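Long-range contacts in alpha-amylase (Eubacterium rectale DSM 17629, PDB 6AZ5), which probably binds alpha-glucans such as starch through this family 41 carbohydrate-binding module of a cell-surface amylase of a gut bacterium: residues 6-11 and 97-102; 42-47 and 110-115. All coordinates share one frame; numbering follows the deposited sequence.

Contact 1: 6-11 and 97-102; sequences TIYYYN and NEVLYY
Tyr8 and Tyr101 pack side by side on one face of a parallel strand pair, 6-10 with 99-102, in the mixed beta sheet of this CBM41 module. The pairing matches Thr6 with Val99 through Tyr9 with Tyr102, and five backbone hydrogen bonds run along it, from Thr6 N to Glu98 O through Tyr10 N to Tyr102 O. Tyr8 can be followed outward. Its CB lies 3.8 Å from Leu100 O, and CG stands beside the backbone N, anti to the carbonyl carbon (chi1 -59°). CD2 meets Tyr101 CE1 at 3.4 Å, within an offset edge-to-face pair in which the edge of Tyr8 is turned toward the face of Tyr101, planes at 66°. Further out, CE2 approaches Val99 CG1 at 3.6 Å and also nears Tyr101 CE1. The Tyr8 ring also stacks with Tyr42.

On the other face Ile7 CG1 packs on Leu100 CB at 4.1 Å, and Ile7 CD1 reaches Tyr102 CB. This side is buried, with Leu69 and Phe90 packed against Ile7 and Leu100 respectively. Here a second edge-to-face pair forms, Tyr9 presenting its edge to Tyr102 with the planes at 58°. Both hydroxyls are tied down: Tyr9 OH is hydrogen-bonded to Asp104 and accepts from Asn11 ND2, and Tyr102 OH is hydrogen-bonded to Asp84 and Ala71 N. Tyr9 CD1 sits 3.6 Å from Tyr102 CD2, over one face of the Tyr102 ring and offset toward its rim.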
loop_
_atom_site.group_PDB
_atom_site.type_symbol
_atom_site.label_atom_id
_atom_site.label_comp_id
_atom_site.label_asym_id
_atom_site.label_seq_id
_atom_site.Cartn_x
_atom_site.Cartn_y
_atom_site.Cartn_z
ATOM N N THR A 6 2.914 -5.977 5.764
ATOM C CA THR A 6 3.579 -4.798 5.243
ATOM C C THR A 6 3.101 -4.560 3.820
ATOM O O THR A 6 2.883 -5.509 3.067
ATOM C CB THR A 6 5.112 -4.965 5.265
ATOM O OG1 THR A 6 5.543 -5.223 6.606
ATOM C CG2 THR A 6 5.801 -3.720 4.751
ATOM N N ILE A 7 2.914 -3.302 3.449
ATOM C CA ILE A 7 2.599 -3.001 2.064
ATOM C C ILE A 7 3.511 -1.902 1.525
ATOM O O ILE A 7 3.625 -0.815 2.100
ATOM C CB ILE A 7 1.101 -2.628 1.889
ATOM C CG1 ILE A 7 0.840 -2.108 0.479
ATOM C CG2 ILE A 7 0.658 -1.613 2.923
ATOM C CD1 ILE A 7 -0.620 -2.199 0.080
ATOM N N TYR A 8 4.194 -2.231 0.431
ATOM C CA TYR A 8 5.055 -1.298 -0.283
ATOM C C TYR A 8 4.298 -0.661 -1.438
ATOM O O TYR A 8 3.497 -1.327 -2.095
ATOM C CB TYR A 8 6.295 -1.998 -0.837
ATOM C CG TYR A 8 7.180 -2.677 0.181
ATOM C CD1 TYR A 8 7.345 -2.161 1.455
ATOM C CD2 TYR A 8 7.866 -3.839 -0.148
ATOM C CE1 TYR A 8 8.171 -2.787 2.377
ATOM C CE2 TYR A 8 8.687 -4.472 0.765
ATOM C CZ TYR A 8 8.832 -3.945 2.027
ATOM O OH TYR A 8 9.648 -4.574 2.936
ATOM N N TYR A 9 4.569 0.618 -1.697
ATOM C CA TYR A 9 3.935 1.324 -2.811
ATOM C C TYR A 9 4.943 2.103 -3.649
ATOM O O TYR A 9 5.790 2.825 -3.122
ATOM C CB TYR A 9 2.849 2.270 -2.298
ATOM C CG TYR A 9 2.285 3.208 -3.342
ATOM C CD1 TYR A 9 1.448 2.741 -4.350
ATOM C CD2 TYR A 9 2.576 4.570 -3.313
ATOM C CE1 TYR A 9 0.926 3.599 -5.308
ATOM C CE2 TYR A 9 2.053 5.437 -4.262
ATOM C CZ TYR A 9 1.230 4.946 -5.259
ATOM O OH TYR A 9 0.712 5.804 -6.204
ATOM N N TYR A 10 4.852 1.950 -4.961
ATOM C CA TYR A 10 5.747 2.677 -5.844
ATOM C C TYR A 10 4.972 3.514 -6.849
ATOM O O TYR A 10 4.000 3.054 -7.453
ATOM C CB TYR A 10 6.690 1.724 -6.582
ATOM C CG TYR A 10 7.575 2.427 -7.585
ATOM C CD1 TYR A 10 8.749 3.051 -7.186
ATOM C CD2 TYR A 10 7.232 2.474 -8.933
ATOM C CE1 TYR A 10 9.559 3.704 -8.102
ATOM C CE2 TYR A 10 8.037 3.124 -9.856
ATOM C CZ TYR A 10 9.196 3.736 -9.435
ATOM O OH TYR A 10 9.999 4.381 -10.348
ATOM N N ASN A 11 5.423 4.753 -7.009
ATOM C CA ASN A 11 4.904 5.670 -8.013
ATOM C C ASN A 11 6.057 6.542 -8.485
ATOM O O ASN A 11 6.619 7.314 -7.707
ATOM C CB ASN A 11 3.761 6.523 -7.453
ATOM C CG ASN A 11 3.065 7.352 -8.522
ATOM O OD1 ASN A 11 3.691 7.818 -9.473
ATOM N ND2 ASN A 11 1.763 7.538 -8.368
ATOM N N ASN A 97 5.621 -13.307 7.236
ATOM C CA ASN A 97 6.012 -11.943 6.925
ATOM C C ASN A 97 5.305 -11.499 5.649
ATOM O O ASN A 97 5.938 -11.305 4.608
ATOM C CB ASN A 97 7.532 -11.834 6.779
ATOM C CG ASN A 97 7.991 -10.419 6.450
ATOM O OD1 ASN A 97 7.378 -9.435 6.876
ATOM N ND2 ASN A 97 9.068 -10.313 5.676
ATOM N N GLU A 98 3.984 -11.358 5.728
ATOM C CA GLU A 98 3.204 -10.993 4.554
ATOM C C GLU A 98 3.592 -9.610 4.035
ATOM O O GLU A 98 3.538 -8.615 4.756
ATOM C CB GLU A 98 1.704 -11.036 4.844
ATOM C CG GLU A 98 0.878 -10.663 3.621
ATOM C CD GLU A 98 -0.597 -10.956 3.773
ATOM O OE1 GLU A 98 -1.053 -11.247 4.898
ATOM O OE2 GLU A 98 -1.306 -10.887 2.754
ATOM N N VAL A 99 3.987 -9.573 2.773
ATOM C CA VAL A 99 4.350 -8.334 2.118
ATOM C C VAL A 99 3.536 -8.171 0.844
ATOM O O VAL A 99 3.430 -9.101 0.049
ATOM C CB VAL A 99 5.852 -8.301 1.793
ATOM C CG1 VAL A 99 6.189 -7.099 0.931
ATOM C CG2 VAL A 99 6.652 -8.275 3.081
ATOM N N LEU A 100 2.938 -6.995 0.668
ATOM C CA LEU A 100 2.256 -6.667 -0.578
ATOM C C LEU A 100 3.052 -5.636 -1.378
ATOM O O LEU A 100 3.592 -4.676 -0.820
ATOM C CB LEU A 100 0.840 -6.161 -0.306
ATOM C CG LEU A 100 -0.262 -7.219 -0.148
ATOM C CD1 LEU A 100 -0.293 -8.158 -1.339
ATOM C CD2 LEU A 100 -0.124 -8.007 1.154
ATOM N N TYR A 101 3.140 -5.862 -2.685
ATOM C CA TYR A 101 3.794 -4.928 -3.587
ATOM C C TYR A 101 2.762 -4.229 -4.455
ATOM O O TYR A 101 2.146 -4.832 -5.333
ATOM C CB TYR A 101 4.819 -5.636 -4.460
ATOM C CG TYR A 101 5.953 -6.238 -3.676
ATOM C CD1 TYR A 101 7.098 -5.505 -3.395
ATOM C CD2 TYR A 101 5.873 -7.536 -3.203
ATOM C CE1 TYR A 101 8.136 -6.059 -2.670
ATOM C CE2 TYR A 101 6.900 -8.095 -2.483
ATOM C CZ TYR A 101 8.027 -7.357 -2.216
ATOM O OH TYR A 101 9.046 -7.928 -1.493
ATOM N N TYR A 102 2.574 -2.948 -4.183
ATOM C CA TYR A 102 1.578 -2.160 -4.871
ATOM C C TYR A 102 2.283 -1.177 -5.793
ATOM O O TYR A 102 2.816 -0.159 -5.355
ATOM C CB TYR A 102 0.671 -1.462 -3.850
ATOM C CG TYR A 102 -0.408 -0.561 -4.410
ATOM C CD1 TYR A 102 -0.780 -0.618 -5.747
ATOM C CD2 TYR A 102 -1.110 0.302 -3.572
ATOM C CE1 TYR A 102 -1.779 0.199 -6.246
ATOM C CE2 TYR A 102 -2.118 1.116 -4.059
ATOM C CZ TYR A 102 -2.449 1.059 -5.399
ATOM O OH TYR A 102 -3.450 1.860 -5.897
#

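Contact 2: 42-47 and 110-115; sequences YYDAEN and HEKPVI
A surface contact fastens the C-terminal tail, 110-115, to the turn that follows strand 35-44, through a salt-bridge network and two hydrogen bonds of the Asn47 side-chain amide. Lys112 and Asp44 meet tip to tip. The lysine chain is extended, with CG anti to the backbone N (chi1 175°), and its NZ lies 2.6 Å from Asp44 OD1. Glu46 crosses it obliquely and adds a second, weak bond, OE2 to Lys112 NZ at 2.9 Å; the two carboxylates would be expected to favour the charged ammonium between them. Lys112 is also packed against Tyr101 of strand 99-103.

Asp44 OD1 is gripped from both faces of its carboxylate: Lys112 NZ comes from one, and the backbone N of Asn47, at 3.1 Å, from the other. One oxygen thus accepts both from within the turn and from the tail. Asp44 OD2 accepts a hydrogen bond from Trp51 NE1.

The amide of Asn47 faces the tail with both polar atoms. ND2 donates to Pro113 O at 3.2 Å, arriving in the carbonyl plane, although the acceptor is tilted 21° from the amide plane. OD1 accepts from Ile115 N at 2.9 Å, in a bond that is nearly straight at hydrogen (173°) but has its donor well above the carbonyl plane of the side chain. Ile115 CB also packs against the amide, 4.0 Å from Asn47 CG, and Pro113 and Ile115 both rest on Trp51. The local pattern is an Asx motif, in which Asp44 OD1 accepts from the backbone N three residues on, in the connection between the antiparallel strands 35-44 and 49-58.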
loop_
_atom_site.group_PDB
_atom_site.type_symbol
_atom_site.label_atom_id
_atom_site.label_comp_id
_atom_site.label_asym_id
_atom_site.label_seq_id
_atom_site.Cartn_x
_atom_site.Cartn_y
_atom_site.Cartn_z
ATOM N N TYR A 42 11.331 1.608 1.786
ATOM C CA TYR A 42 12.101 0.394 1.558
ATOM C C TYR A 42 12.924 0.541 0.290
ATOM O O TYR A 42 12.369 0.755 -0.788
ATOM C CB TYR A 42 11.181 -0.821 1.454
ATOM C CG TYR A 42 11.827 -2.044 0.843
ATOM C CD1 TYR A 42 12.843 -2.721 1.504
ATOM C CD2 TYR A 42 11.404 -2.536 -0.384
ATOM C CE1 TYR A 42 13.426 -3.846 0.956
ATOM C CE2 TYR A 42 11.983 -3.664 -0.940
ATOM C CZ TYR A 42 12.990 -4.315 -0.266
ATOM O OH TYR A 42 13.570 -5.437 -0.816
ATOM N N TYR A 43 14.243 0.433 0.406
ATOM C CA TYR A 43 15.070 0.512 -0.788
ATOM C C TYR A 43 15.157 -0.834 -1.489
ATOM O O TYR A 43 15.656 -1.813 -0.935
ATOM C CB TYR A 43 16.473 1.008 -0.477
ATOM C CG TYR A 43 17.288 1.167 -1.737
ATOM C CD1 TYR A 43 16.936 2.113 -2.691
ATOM C CD2 TYR A 43 18.386 0.353 -1.992
ATOM C CE1 TYR A 43 17.662 2.256 -3.854
ATOM C CE2 TYR A 43 19.124 0.494 -3.155
ATOM C CZ TYR A 43 18.754 1.447 -4.082
ATOM O OH TYR A 43 19.472 1.597 -5.247
ATOM N N ASP A 44 14.662 -0.858 -2.721
ATOM C CA ASP A 44 14.662 -2.041 -3.563
ATOM C C ASP A 44 15.966 -2.115 -4.348
ATOM O O ASP A 44 16.062 -1.575 -5.445
ATOM C CB ASP A 44 13.458 -1.991 -4.504
ATOM C CG ASP A 44 13.317 -3.224 -5.369
ATOM O OD1 ASP A 44 14.270 -4.025 -5.466
ATOM O OD2 ASP A 44 12.231 -3.379 -5.967
ATOM N N ALA A 45 16.958 -2.799 -3.795
ATOM C CA ALA A 45 18.273 -2.872 -4.423
ATOM C C ALA A 45 18.251 -3.619 -5.760
ATOM O O ALA A 45 19.143 -3.432 -6.587
ATOM C CB ALA A 45 19.264 -3.522 -3.475
ATOM N N GLU A 46 17.239 -4.461 -5.968
ATOM C CA GLU A 46 17.107 -5.198 -7.229
ATOM C C GLU A 46 16.678 -4.285 -8.382
ATOM O O GLU A 46 17.318 -4.255 -9.435
ATOM C CB GLU A 46 16.110 -6.351 -7.081
ATOM C CG GLU A 46 16.578 -7.472 -6.159
ATOM C CD GLU A 46 15.573 -8.614 -6.056
ATOM O OE1 GLU A 46 15.235 -9.209 -7.104
ATOM O OE2 GLU A 46 15.123 -8.922 -4.928
ATOM N N ASN A 47 15.597 -3.537 -8.176
ATOM C CA ASN A 47 15.104 -2.607 -9.188
ATOM C C ASN A 47 15.774 -1.240 -9.119
ATOM O O ASN A 47 15.491 -0.374 -9.945
ATOM C CB ASN A 47 13.591 -2.429 -9.044
ATOM C CG ASN A 47 12.832 -3.719 -9.265
ATOM O OD1 ASN A 47 12.963 -4.358 -10.308
ATOM N ND2 ASN A 47 12.043 -4.118 -8.276
ATOM N N HIS A 110 1.540 -10.269 -3.926
ATOM C CA HIS A 110 2.390 -10.821 -2.878
ATOM C C HIS A 110 3.827 -11.047 -3.319
ATOM O O HIS A 110 4.715 -11.203 -2.480
ATOM C CB HIS A 110 1.806 -12.132 -2.361
ATOM C CG HIS A 110 0.636 -11.947 -1.448
ATOM N ND1 HIS A 110 -0.669 -12.041 -1.887
ATOM C CD2 HIS A 110 0.574 -11.658 -0.132
ATOM C CE1 HIS A 110 -1.484 -11.828 -0.871
ATOM N NE2 HIS A 110 -0.757 -11.592 0.209
ATOM N N GLU A 111 4.070 -11.066 -4.624
ATOM C CA GLU A 111 5.437 -11.240 -5.091
ATOM C C GLU A 111 5.986 -9.971 -5.725
ATOM O O GLU A 111 5.286 -9.261 -6.448
ATOM C CB GLU A 111 5.541 -12.397 -6.074
ATOM C CG GLU A 111 6.928 -13.025 -6.085
ATOM C CD GLU A 111 6.909 -14.484 -6.497
ATOM O OE1 GLU A 111 5.994 -15.220 -6.064
ATOM O OE2 GLU A 111 7.812 -14.893 -7.256
ATOM N N LYS A 112 7.254 -9.706 -5.437
ATOM C CA LYS A 112 7.941 -8.505 -5.885
ATOM C C LYS A 112 8.059 -8.443 -7.403
ATOM O O LYS A 112 8.640 -9.334 -8.020
ATOM C CB LYS A 112 9.321 -8.449 -5.239
ATOM C CG LYS A 112 10.205 -7.325 -5.697
ATOM C CD LYS A 112 11.470 -7.335 -4.870
ATOM C CE LYS A 112 12.583 -6.597 -5.561
ATOM N NZ LYS A 112 13.748 -6.412 -4.651
ATOM N N PRO A 113 7.500 -7.384 -8.009
ATOM C CA PRO A 113 7.527 -7.182 -9.460
ATOM C C PRO A 113 8.818 -6.552 -9.964
ATOM O O PRO A 113 9.648 -6.104 -9.173
ATOM C CB PRO A 113 6.344 -6.241 -9.700
ATOM C CG PRO A 113 6.240 -5.462 -8.452
ATOM C CD PRO A 113 6.653 -6.389 -7.334
ATOM N N VAL A 114 8.967 -6.529 -11.285
ATOM C CA VAL A 114 10.115 -5.926 -11.941
ATOM C C VAL A 114 9.780 -4.490 -12.331
ATOM O O VAL A 114 8.782 -4.241 -13.009
ATOM C CB VAL A 114 10.537 -6.715 -13.212
ATOM C CG1 VAL A 114 11.795 -6.131 -13.805
ATOM C CG2 VAL A 114 10.747 -8.197 -12.901
ATOM N N ILE A 115 10.613 -3.552 -11.897
ATOM C CA ILE A 115 10.471 -2.148 -12.267
ATOM C C ILE A 115 11.737 -1.689 -12.981
ATOM O O ILE A 115 12.842 -2.073 -12.602
ATOM C CB ILE A 115 10.200 -1.260 -11.024
ATOM C CG1 ILE A 115 8.855 -1.630 -10.402
ATOM C CG2 ILE A 115 10.225 0.230 -11.373
ATOM C CD1 ILE A 115 8.656 -1.057 -9.040
#

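From the N terminus, the chain lays down strand 3-10, then passes through 42-47 at the end of strand 35-44 before strand 99-103 returns to pair with 6-11. Contact 1 thus closes a long loop containing most of the module, and contact 2 closes another when the tail reaches 42-47. The segments alternate, so the loops cross without nesting. Strand 49-58 lies between 3-10 and 35-44 in the sheet, and the tail spans from strand 99-103 to the end of strand 35-44. The contacts, centres about 9 Å apart, meet where Tyr101 packs on 111-113 and where Glu98 OE2 probably hydrogen-bonds His110 NE2.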